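Local coordinates for hypothetical protein SA2161 (Staphylococcus aureus, PDB 1Y7R), which is of unknown function but is probably an acetyltransferase of the GNAT family, at residues F40-Y45 and E86-Y91. The protein carries 4 engineered substitutions. Numbering follows the deposited sequence.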
loop_
_atom_site.group_PDB
_atom_site.type_symbol
_atom_site.label_atom_id
_atom_site.label_comp_id
_atom_site.label_asym_id
_atom_site.label_seq_id
_atom_site.Cartn_x
_atom_site.Cartn_y
_atom_site.Cartn_z
ATOM N N PHE A 40 2.718 5.533 -10.336
ATOM C CA PHE A 40 3.095 4.984 -11.627
ATOM C C PHE A 40 1.996 4.052 -12.106
ATOM O O PHE A 40 1.427 3.291 -11.312
ATOM C CB PHE A 40 4.410 4.206 -11.460
ATOM C CG PHE A 40 4.854 3.455 -12.684
ATOM C CD1 PHE A 40 5.559 4.115 -13.698
ATOM C CD2 PHE A 40 4.599 2.074 -12.799
ATOM C CE1 PHE A 40 6.011 3.410 -14.842
ATOM C CE2 PHE A 40 5.044 1.370 -13.948
ATOM C CZ PHE A 40 5.761 2.057 -14.963
ATOM N N THR A 41 1.704 4.111 -13.408
ATOM C CA THR A 41 0.693 3.245 -14.023
ATOM C C THR A 41 1.229 2.752 -15.342
ATOM O O THR A 41 1.713 3.558 -16.139
ATOM C CB THR A 41 -0.642 4.005 -14.294
ATOM O OG1 THR A 41 -1.138 4.581 -13.072
ATOM C CG2 THR A 41 -1.710 3.055 -14.822
ATOM N N VAL A 42 1.144 1.448 -15.583
ATOM C CA VAL A 42 1.492 0.884 -16.906
ATOM C C VAL A 42 0.250 0.247 -17.493
ATOM O O VAL A 42 -0.512 -0.411 -16.788
ATOM C CB VAL A 42 2.553 -0.324 -16.813
ATOM C CG1 VAL A 42 2.221 -1.396 -15.771
ATOM C CG2 VAL A 42 2.853 -0.945 -18.222
ATOM N N THR A 43 0.041 0.465 -18.784
ATOM C CA THR A 43 -1.091 -0.093 -19.518
ATOM C C THR A 43 -0.593 -0.721 -20.816
ATOM O O THR A 43 0.371 -0.234 -21.434
ATOM C CB THR A 43 -2.191 0.963 -19.824
ATOM O OG1 THR A 43 -1.574 2.200 -20.217
ATOM C CG2 THR A 43 -3.089 1.197 -18.549
ATOM N N LEU A 44 -1.219 -1.839 -21.174
ATOM C CA LEU A 44 -0.899 -2.603 -22.381
ATOM C C LEU A 44 -2.114 -2.618 -23.279
ATOM O O LEU A 44 -3.234 -2.907 -22.832
ATOM C CB LEU A 44 -0.573 -4.049 -22.028
ATOM C CG LEU A 44 0.554 -4.267 -21.011
ATOM C CD1 LEU A 44 0.696 -5.768 -20.804
ATOM C CD2 LEU A 44 1.877 -3.701 -21.418
ATOM N N TYR A 45 -1.882 -2.353 -24.553
ATOM C CA TYR A 45 -2.970 -2.310 -25.524
ATOM C C TYR A 45 -2.676 -3.259 -26.697
ATOM O O TYR A 45 -1.534 -3.304 -27.197
ATOM C CB TYR A 45 -3.158 -0.902 -26.081
ATOM C CG TYR A 45 -3.671 0.123 -25.113
ATOM C CD1 TYR A 45 -5.043 0.322 -24.956
ATOM C CD2 TYR A 45 -2.803 0.937 -24.394
ATOM C CE1 TYR A 45 -5.542 1.270 -24.085
ATOM C CE2 TYR A 45 -3.298 1.910 -23.515
ATOM C CZ TYR A 45 -4.668 2.073 -23.372
ATOM O OH TYR A 45 -5.157 3.030 -22.481
ATOM N N GLU A 86 7.512 -6.240 -15.156
ATOM C CA GLU A 86 8.814 -5.750 -15.583
ATOM C C GLU A 86 8.824 -4.220 -15.595
ATOM O O GLU A 86 9.774 -3.583 -15.137
ATOM C CB GLU A 86 9.184 -6.303 -16.977
ATOM C CG GLU A 86 9.549 -7.791 -16.968
ATOM C CD GLU A 86 10.969 -8.053 -16.394
ATOM O OE1 GLU A 86 11.523 -7.161 -15.708
ATOM O OE2 GLU A 86 11.535 -9.142 -16.652
ATOM N N HIS A 87 7.759 -3.614 -16.105
ATOM C CA HIS A 87 7.704 -2.133 -16.127
ATOM C C HIS A 87 7.542 -1.527 -14.727
ATOM O O HIS A 87 8.219 -0.534 -14.378
ATOM C CB HIS A 87 6.638 -1.684 -17.117
ATOM C CG HIS A 87 7.060 -1.876 -18.541
ATOM N ND1 HIS A 87 7.742 -0.905 -19.246
ATOM C CD2 HIS A 87 6.987 -2.955 -19.358
ATOM C CE1 HIS A 87 8.015 -1.356 -20.460
ATOM N NE2 HIS A 87 7.572 -2.599 -20.555
ATOM N N ILE A 88 6.740 -2.180 -13.887
ATOM C CA ILE A 88 6.622 -1.752 -12.489
ATOM C C ILE A 88 7.962 -1.855 -11.753
ATOM O O ILE A 88 8.363 -0.926 -11.030
ATOM C CB ILE A 88 5.511 -2.557 -11.770
ATOM C CG1 ILE A 88 4.151 -2.101 -12.275
ATOM C CG2 ILE A 88 5.604 -2.422 -10.256
ATOM C CD1 ILE A 88 3.037 -2.916 -11.700
HETATM N N MSE A 89 8.674 -2.961 -11.964
HETATM C CA MSE A 89 9.955 -3.173 -11.255
HETATM C C MSE A 89 11.026 -2.201 -11.731
HETATM O O MSE A 89 11.894 -1.788 -10.938
HETATM C CB MSE A 89 10.432 -4.625 -11.371
HETATM C CG MSE A 89 9.568 -5.635 -10.618
HETATM SE SE MSE A 89 9.152 -5.127 -8.736
HETATM C CE MSE A 89 7.595 -4.175 -8.991
ATOM N N LYS A 90 10.975 -1.844 -13.014
ATOM C CA LYS A 90 11.768 -0.730 -13.546
ATOM C C LYS A 90 11.515 0.638 -12.878
ATOM O O LYS A 90 12.472 1.352 -12.519
ATOM C CB LYS A 90 11.615 -0.674 -15.068
ATOM C CG LYS A 90 12.445 0.414 -15.714
ATOM C CD LYS A 90 12.483 0.234 -17.226
ATOM C CE LYS A 90 13.843 -0.307 -17.626
ATOM N NZ LYS A 90 14.423 -1.165 -16.541
ATOM N N TYR A 91 10.244 0.996 -12.704
ATOM C CA TYR A 91 9.873 2.220 -11.987
ATOM C C TYR A 91 10.419 2.191 -10.555
ATOM O O TYR A 91 11.081 3.124 -10.102
ATOM C CB TYR A 91 8.350 2.420 -11.990
ATOM C CG TYR A 91 7.997 3.490 -11.006
ATOM C CD1 TYR A 91 7.557 3.162 -9.734
ATOM C CD2 TYR A 91 8.240 4.828 -11.306
ATOM C CE1 TYR A 91 7.296 4.157 -8.784
ATOM C CE2 TYR A 91 7.961 5.824 -10.374
ATOM C CZ TYR A 91 7.510 5.475 -9.123
ATOM O OH TYR A 91 7.238 6.454 -8.182
#
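His87 meets strand 40-45 through its backbone, His87 O lying 3.6 Å from Phe40 CZ, where helix 80-95 of the GNAT fold packs against one face of the mixed sheet. The segment axes approach to 8.8 Å with their N-to-C directions at 157°, so segment 86-91 runs nearly antiparallel to segment 40-45. His87 ND1 is hydrogen-bonded to Tyr6 OH; the Tyr6 ring in turn packs edge-to-face with Phe40. One residue on, Ile88 CG1 lies 4.0 Å from Phe40 CE2, and Ile88 also reaches Val56 on strand 49-58. Val42 approaches His87 CB with CG2 and Ile88 CG1 with CG1, but this holds for one of its two conformers. A turn after His87 comes Tyr91. In both Tyr91 (chi1 168°) and Phe40, CG is anti to the backbone N, which goes with the two side chains sliding past each other in opposite directions. Their planes are only 12° apart, yet the rings barely overlap, the centroids being 4.8 Å apart. The closeness comes instead from reciprocal CH-pi contacts, each CB standing over the centre of the other ring's face: Tyr91 CB is 3.5 Å above the Phe40 plane, and Phe40 CB 3.6 Å above that of Tyr91.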